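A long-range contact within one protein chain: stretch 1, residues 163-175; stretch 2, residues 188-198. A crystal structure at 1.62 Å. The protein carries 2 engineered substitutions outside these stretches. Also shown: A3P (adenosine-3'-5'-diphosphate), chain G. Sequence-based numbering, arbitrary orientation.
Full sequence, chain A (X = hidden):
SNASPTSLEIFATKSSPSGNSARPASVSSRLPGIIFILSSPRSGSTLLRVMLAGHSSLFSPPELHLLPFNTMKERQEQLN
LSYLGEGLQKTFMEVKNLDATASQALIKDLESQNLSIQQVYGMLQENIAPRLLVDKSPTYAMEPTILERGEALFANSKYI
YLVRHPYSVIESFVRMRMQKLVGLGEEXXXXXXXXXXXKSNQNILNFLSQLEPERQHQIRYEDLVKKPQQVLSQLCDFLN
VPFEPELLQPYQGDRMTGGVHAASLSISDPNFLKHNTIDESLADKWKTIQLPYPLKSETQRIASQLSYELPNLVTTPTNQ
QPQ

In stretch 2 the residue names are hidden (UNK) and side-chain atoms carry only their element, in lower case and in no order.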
# COMPACT_ATOMS: atom_id res chain seq x y z
N VAL A 163 -9.88 -0.20 3.48
CA VAL A 163 -10.94 -0.83 2.70
C VAL A 163 -11.69 0.20 1.85
O VAL A 163 -11.81 1.36 2.24
CB VAL A 163 -11.96 -1.62 3.59
CG1 VAL A 163 -11.28 -2.77 4.30
CG2 VAL A 163 -12.66 -0.72 4.59
N ARG A 164 -12.17 -0.23 0.69
CA ARG A 164 -13.01 0.60 -0.17
C ARG A 164 -14.17 -0.24 -0.70
O ARG A 164 -14.03 -1.46 -0.84
CB ARG A 164 -12.18 1.20 -1.31
CG ARG A 164 -12.97 2.22 -2.14
CD ARG A 164 -12.09 2.87 -3.18
NE ARG A 164 -12.82 3.93 -3.86
CZ ARG A 164 -12.35 4.60 -4.91
NH1 ARG A 164 -11.17 4.27 -5.42
NH2 ARG A 164 -13.06 5.58 -5.45
N HIS A 165 -15.30 0.40 -0.98
CA HIS A 165 -16.47 -0.29 -1.48
C HIS A 165 -16.11 -1.13 -2.71
O HIS A 165 -15.40 -0.65 -3.60
CB HIS A 165 -17.55 0.73 -1.86
CG HIS A 165 -18.91 0.13 -2.04
ND1 HIS A 165 -19.26 -0.61 -3.15
CD2 HIS A 165 -20.01 0.18 -1.26
CE1 HIS A 165 -20.51 -1.01 -3.04
NE2 HIS A 165 -20.99 -0.54 -1.90
N PRO A 166 -16.61 -2.37 -2.78
CA PRO A 166 -16.24 -3.22 -3.91
C PRO A 166 -16.64 -2.66 -5.29
O PRO A 166 -15.92 -2.87 -6.26
CB PRO A 166 -16.99 -4.54 -3.62
CG PRO A 166 -18.10 -4.14 -2.68
CD PRO A 166 -17.51 -3.06 -1.83
N TYR A 167 -17.77 -1.94 -5.38
CA TYR A 167 -18.19 -1.39 -6.67
C TYR A 167 -17.13 -0.40 -7.19
O TYR A 167 -16.79 -0.40 -8.37
CB TYR A 167 -19.52 -0.65 -6.57
CG TYR A 167 -20.77 -1.49 -6.40
CD1 TYR A 167 -20.72 -2.87 -6.17
CD2 TYR A 167 -22.02 -0.87 -6.44
CE1 TYR A 167 -21.90 -3.61 -6.00
CE2 TYR A 167 -23.19 -1.59 -6.26
CZ TYR A 167 -23.12 -2.96 -6.05
OH TYR A 167 -24.28 -3.67 -5.88
N SER A 168 -16.62 0.43 -6.28
CA SER A 168 -15.63 1.45 -6.63
C SER A 168 -14.33 0.80 -7.06
O SER A 168 -13.72 1.21 -8.06
CB SER A 168 -15.40 2.38 -5.45
OG SER A 168 -16.61 2.98 -5.03
N VAL A 169 -13.89 -0.21 -6.31
CA VAL A 169 -12.65 -0.91 -6.64
C VAL A 169 -12.78 -1.63 -7.98
O VAL A 169 -11.87 -1.55 -8.81
CB VAL A 169 -12.25 -1.90 -5.53
CG1 VAL A 169 -11.11 -2.81 -5.99
CG2 VAL A 169 -11.83 -1.12 -4.28
N ILE A 170 -13.91 -2.29 -8.20
CA ILE A 170 -14.11 -3.04 -9.44
C ILE A 170 -14.12 -2.12 -10.67
O ILE A 170 -13.43 -2.39 -11.66
CB ILE A 170 -15.37 -3.93 -9.37
CG1 ILE A 170 -15.13 -5.08 -8.39
CG2 ILE A 170 -15.70 -4.51 -10.76
CD1 ILE A 170 -16.41 -5.75 -7.91
N GLU A 171 -14.87 -1.02 -10.59
CA GLU A 171 -14.94 -0.07 -11.70
C GLU A 171 -13.55 0.46 -12.03
O GLU A 171 -13.18 0.56 -13.20
CB GLU A 171 -15.89 1.08 -11.35
CG GLU A 171 -16.16 2.07 -12.48
CD GLU A 171 -15.10 3.17 -12.61
OE1 GLU A 171 -14.41 3.46 -11.62
OE2 GLU A 171 -14.97 3.73 -13.72
N SER A 172 -12.78 0.78 -10.99
CA SER A 172 -11.45 1.33 -11.19
C SER A 172 -10.50 0.30 -11.80
O SER A 172 -9.80 0.59 -12.77
CB SER A 172 -10.89 1.84 -9.85
OG SER A 172 -9.56 2.28 -9.99
N PHE A 173 -10.48 -0.90 -11.24
CA PHE A 173 -9.61 -1.98 -11.72
C PHE A 173 -9.84 -2.27 -13.21
O PHE A 173 -8.88 -2.39 -13.99
CB PHE A 173 -9.85 -3.22 -10.86
CG PHE A 173 -8.88 -4.34 -11.08
CD1 PHE A 173 -9.04 -5.22 -12.16
CD2 PHE A 173 -7.82 -4.55 -10.20
CE1 PHE A 173 -8.16 -6.27 -12.36
CE2 PHE A 173 -6.92 -5.62 -10.40
CZ PHE A 173 -7.10 -6.48 -11.48
N VAL A 174 -11.10 -2.35 -13.61
CA VAL A 174 -11.48 -2.61 -15.00
C VAL A 174 -11.10 -1.43 -15.90
O VAL A 174 -10.53 -1.63 -16.98
CB VAL A 174 -12.99 -2.96 -15.10
CG1 VAL A 174 -13.46 -3.02 -16.55
CG2 VAL A 174 -13.26 -4.31 -14.43
N ARG A 175 -11.40 -0.21 -15.45
CA ARG A 175 -11.06 1.01 -16.19
C ARG A 175 -9.55 1.11 -16.46
O ARG A 175 -9.13 1.54 -17.56
CB ARG A 175 -11.56 2.25 -15.44
CG ARG A 175 -11.10 3.60 -16.03
CD ARG A 175 -11.91 4.80 -15.52
NE ARG A 175 -12.26 4.70 -14.10
CZ ARG A 175 -11.40 4.89 -13.09
NH1 ARG A 175 -11.82 4.75 -11.84
NH2 ARG A 175 -10.13 5.20 -13.34
N UNK A 188 -13.47 -12.83 -17.68
CA UNK A 188 -14.29 -11.64 -17.62
C UNK A 188 -13.61 -10.60 -16.73
O UNK A 188 -13.32 -10.90 -15.58
o UNK A 188 -16.46 -9.77 -16.68
c UNK A 188 -16.68 -10.88 -17.15
c UNK A 188 -15.67 -12.00 -17.03
n UNK A 188 -17.81 -11.18 -17.77
N UNK A 189 -13.34 -9.39 -17.27
CA UNK A 189 -12.58 -8.38 -16.49
C UNK A 189 -13.27 -7.99 -15.18
O UNK A 189 -12.59 -7.77 -14.16
c UNK A 189 -13.69 -8.89 -18.61
c UNK A 189 -12.54 -7.17 -17.43
c UNK A 189 -12.80 -7.71 -18.78
N UNK A 190 -14.59 -7.91 -15.20
CA UNK A 190 -15.35 -7.56 -14.01
C UNK A 190 -15.25 -8.64 -12.94
O UNK A 190 -15.13 -8.33 -11.76
c UNK A 190 -17.07 -4.75 -14.46
c UNK A 190 -16.95 -5.96 -15.13
c UNK A 190 -17.20 -3.57 -16.55
o UNK A 190 -17.32 -2.41 -17.27
c UNK A 190 -17.07 -4.77 -17.24
c UNK A 190 -17.19 -3.54 -15.17
c UNK A 190 -16.95 -5.96 -16.53
c UNK A 190 -16.81 -7.26 -14.37
N UNK A 191 -15.30 -9.91 -13.36
CA UNK A 191 -15.15 -11.02 -12.42
C UNK A 191 -13.72 -11.13 -11.89
O UNK A 191 -13.52 -11.47 -10.73
n UNK A 191 -20.23 -11.45 -10.42
c UNK A 191 -15.64 -12.33 -13.03
n UNK A 191 -19.32 -12.73 -12.12
c UNK A 191 -20.37 -12.35 -11.39
n UNK A 191 -21.57 -12.87 -11.66
c UNK A 191 -17.15 -12.37 -13.26
c UNK A 191 -17.95 -12.25 -11.95
N UNK A 192 -12.74 -10.85 -12.76
CA UNK A 192 -11.34 -10.84 -12.34
C UNK A 192 -11.12 -9.77 -11.27
O UNK A 192 -10.51 -10.03 -10.23
c UNK A 192 -10.36 -10.64 -13.53
c UNK A 192 -10.42 -11.84 -14.48
c UNK A 192 -8.93 -10.45 -13.04
N UNK A 193 -11.65 -8.56 -11.53
CA UNK A 193 -11.56 -7.45 -10.58
C UNK A 193 -12.23 -7.80 -9.25
O UNK A 193 -11.69 -7.52 -8.18
c UNK A 193 -12.18 -6.18 -11.16
N UNK A 194 -13.40 -8.43 -9.34
CA UNK A 194 -14.15 -8.84 -8.16
C UNK A 194 -13.35 -9.85 -7.33
O UNK A 194 -13.28 -9.74 -6.11
c UNK A 194 -16.36 -9.86 -7.40
o UNK A 194 -18.33 -11.11 -7.02
c UNK A 194 -17.69 -10.44 -7.84
o UNK A 194 -18.10 -10.22 -9.00
c UNK A 194 -15.49 -9.44 -8.57
N UNK A 195 -12.74 -10.82 -8.02
CA UNK A 195 -11.93 -11.83 -7.34
C UNK A 195 -10.73 -11.19 -6.64
O UNK A 195 -10.37 -11.59 -5.53
c UNK A 195 -10.25 -15.08 -8.72
c UNK A 195 -10.60 -13.99 -7.72
c UNK A 195 -11.48 -12.91 -8.33
n UNK A 195 -8.97 -15.14 -9.09
o UNK A 195 -11.11 -15.85 -9.15
N UNK A 196 -10.11 -10.19 -7.27
CA UNK A 196 -8.99 -9.49 -6.63
C UNK A 196 -9.44 -8.79 -5.34
O UNK A 196 -8.79 -8.92 -4.30
c UNK A 196 -7.29 -7.64 -6.86
c UNK A 196 -7.57 -9.29 -8.70
c UNK A 196 -8.29 -8.51 -7.60
N UNK A 197 -10.57 -8.09 -5.40
CA UNK A 197 -11.10 -7.42 -4.21
C UNK A 197 -11.48 -8.43 -3.12
O UNK A 197 -11.14 -8.25 -1.95
c UNK A 197 -15.57 -7.34 -1.30
n UNK A 197 -13.11 -4.10 -1.90
c UNK A 197 -12.41 -4.50 -3.01
c UNK A 197 -12.30 -6.53 -4.57
c UNK A 197 -14.65 -7.29 -2.34
c UNK A 197 -14.92 -5.14 -0.49
c UNK A 197 -12.82 -5.74 -3.40
c UNK A 197 -13.85 -6.14 -2.48
c UNK A 197 -14.00 -5.09 -1.55
c UNK A 197 -15.70 -6.27 -0.39
N UNK A 198 -12.16 -9.51 -3.52
CA UNK A 198 -12.63 -10.52 -2.57
C UNK A 198 -11.47 -11.28 -1.92
O UNK A 198 -11.45 -11.44 -0.70
c UNK A 198 -13.58 -11.51 -3.27
P1 A3P G . -8.99 5.82 -9.74
O1P A3P G . -8.88 4.69 -10.74
O2P A3P G . -8.12 7.00 -10.08
O3P A3P G . -10.42 6.17 -9.40
P2 A3P G . -4.44 2.89 -4.98
O4P A3P G . -4.71 1.96 -3.84
O5P A3P G . -4.19 2.22 -6.31
O6P A3P G . -3.44 3.96 -4.65
O5' A3P G . -5.85 3.65 -5.22
C5' A3P G . -6.02 4.45 -6.40
C4' A3P G . -7.30 5.22 -6.21
O4' A3P G . -7.10 6.22 -5.20
C3' A3P G . -7.69 6.02 -7.44
O3' A3P G . -8.37 5.18 -8.39
C2' A3P G . -8.56 7.10 -6.83
O2' A3P G . -9.92 6.68 -6.74
C1' A3P G . -8.02 7.28 -5.41
N9 A3P G . -7.29 8.57 -5.30
C8 A3P G . -6.09 8.90 -5.82
N7 A3P G . -5.76 10.19 -5.53
C5 A3P G . -6.78 10.69 -4.81
C6 A3P G . -7.10 11.99 -4.17
N6 A3P G . -6.22 13.02 -4.25
N1 A3P G . -8.28 12.09 -3.50
C2 A3P G . -9.16 11.06 -3.41
N3 A3P G . -8.92 9.85 -3.96
C4 A3P G . -7.78 9.63 -4.65
O HOH W 1 -10.84 -2.46 -0.65

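Position 188 has four side-chain atoms: two carbons, the second carrying one oxygen and one nitrogen. It touches nothing on stretch 1. The oxygen lies close to the backbone N of position 190, as suits a residue just before a helix. This is Asn188, the N-cap.

Position 189 has three carbons that close a ring onto its own backbone N. CB lies 4.2 Å from Val174 CG2, and the backbone O is nearer, 3.5 Å from the same CG2. The ring makes it Pro189, in the first turn of the helix.

Position 190 has one carbon, then a six-carbon ring bearing one oxygen. Val174 CG1 sits over one face, and Ile170 CG2 approaches the edge. This is Tyr190. Val174 CG1 is 4.1 Å from the ring centroid, a CH-pi contact, and Ile170 CG2 is 4.0 Å from Tyr190 CD1. Tyr190 N gives a weak capping bond to Asn188 OD1, at 3.0 Å.

Position 191 has three carbons, a nitrogen, and a carbon carrying two more nitrogens. That is a guanidinium. CB points away from stretch 1, and the side chain makes no contact with it. This is Arg191.

Position 192 has three carbons, one carrying the other two. It meets stretch 1 at the ring of Phe173. The branch at CB fits Val192, whose CG1 is 4.3 Å from Phe173 CE1.

Position 193 has a single carbon. It points toward stretch 1, and this CB lies 3.4 Å from Phe173 CD1, 3.9 Å from Ile170 CG2 and 3.9 Å from Val174 CG2. The CA stands over a face of the Phe173 ring. This is Ala193.

Position 194 has three carbons, the third carrying two oxygens. Its CB lies 3.9 Å from Ile170 CD1. The carboxylate identifies Glu194. Its OE2 forms a salt bridge with Arg191 NH1 at 2.8 Å, within the same helix.

Position 195 has three carbons, the third carrying one oxygen and one nitrogen. It is exposed and has no contact with stretch 1. This is Gln195.

Position 196 has three carbons, branched at CB. Its CA-to-CB bond points toward stretch 1, and a branch carbon meets the ring of Phe173. This is Val196, with CG2 4.0 Å from Phe173 CZ.

Position 197 has one carbon, then fused five- and six-membered rings holding eight carbons and one nitrogen. Pro166 CB lies over a face of the six-membered ring, 3.5 Å from its centroid. This indole is Trp197. Its NE1 donates to Arg164 O at 3.0 Å, and its CD1 is 3.6 Å from Val169 CB.

Position 198 has one carbon, directed sideways, with no contact. It is Ala198.

The contact is mostly apolar. The helix axes approach to 8.7 Å, their directions 128° apart. The small Ala193 lets the backbones come close: its CA is 5.2 Å from Ile170 CA. Tyr190 packs toward one end of the contact and Trp197 toward the other. The bond from Trp197 NE1 is the one direct hydrogen bond across. Water 1 adds a bridge, accepting from Arg164 N and, weakly, from Trp197 NE1.

Stretch 2, residues 188-198: NPYRVAEQVWA
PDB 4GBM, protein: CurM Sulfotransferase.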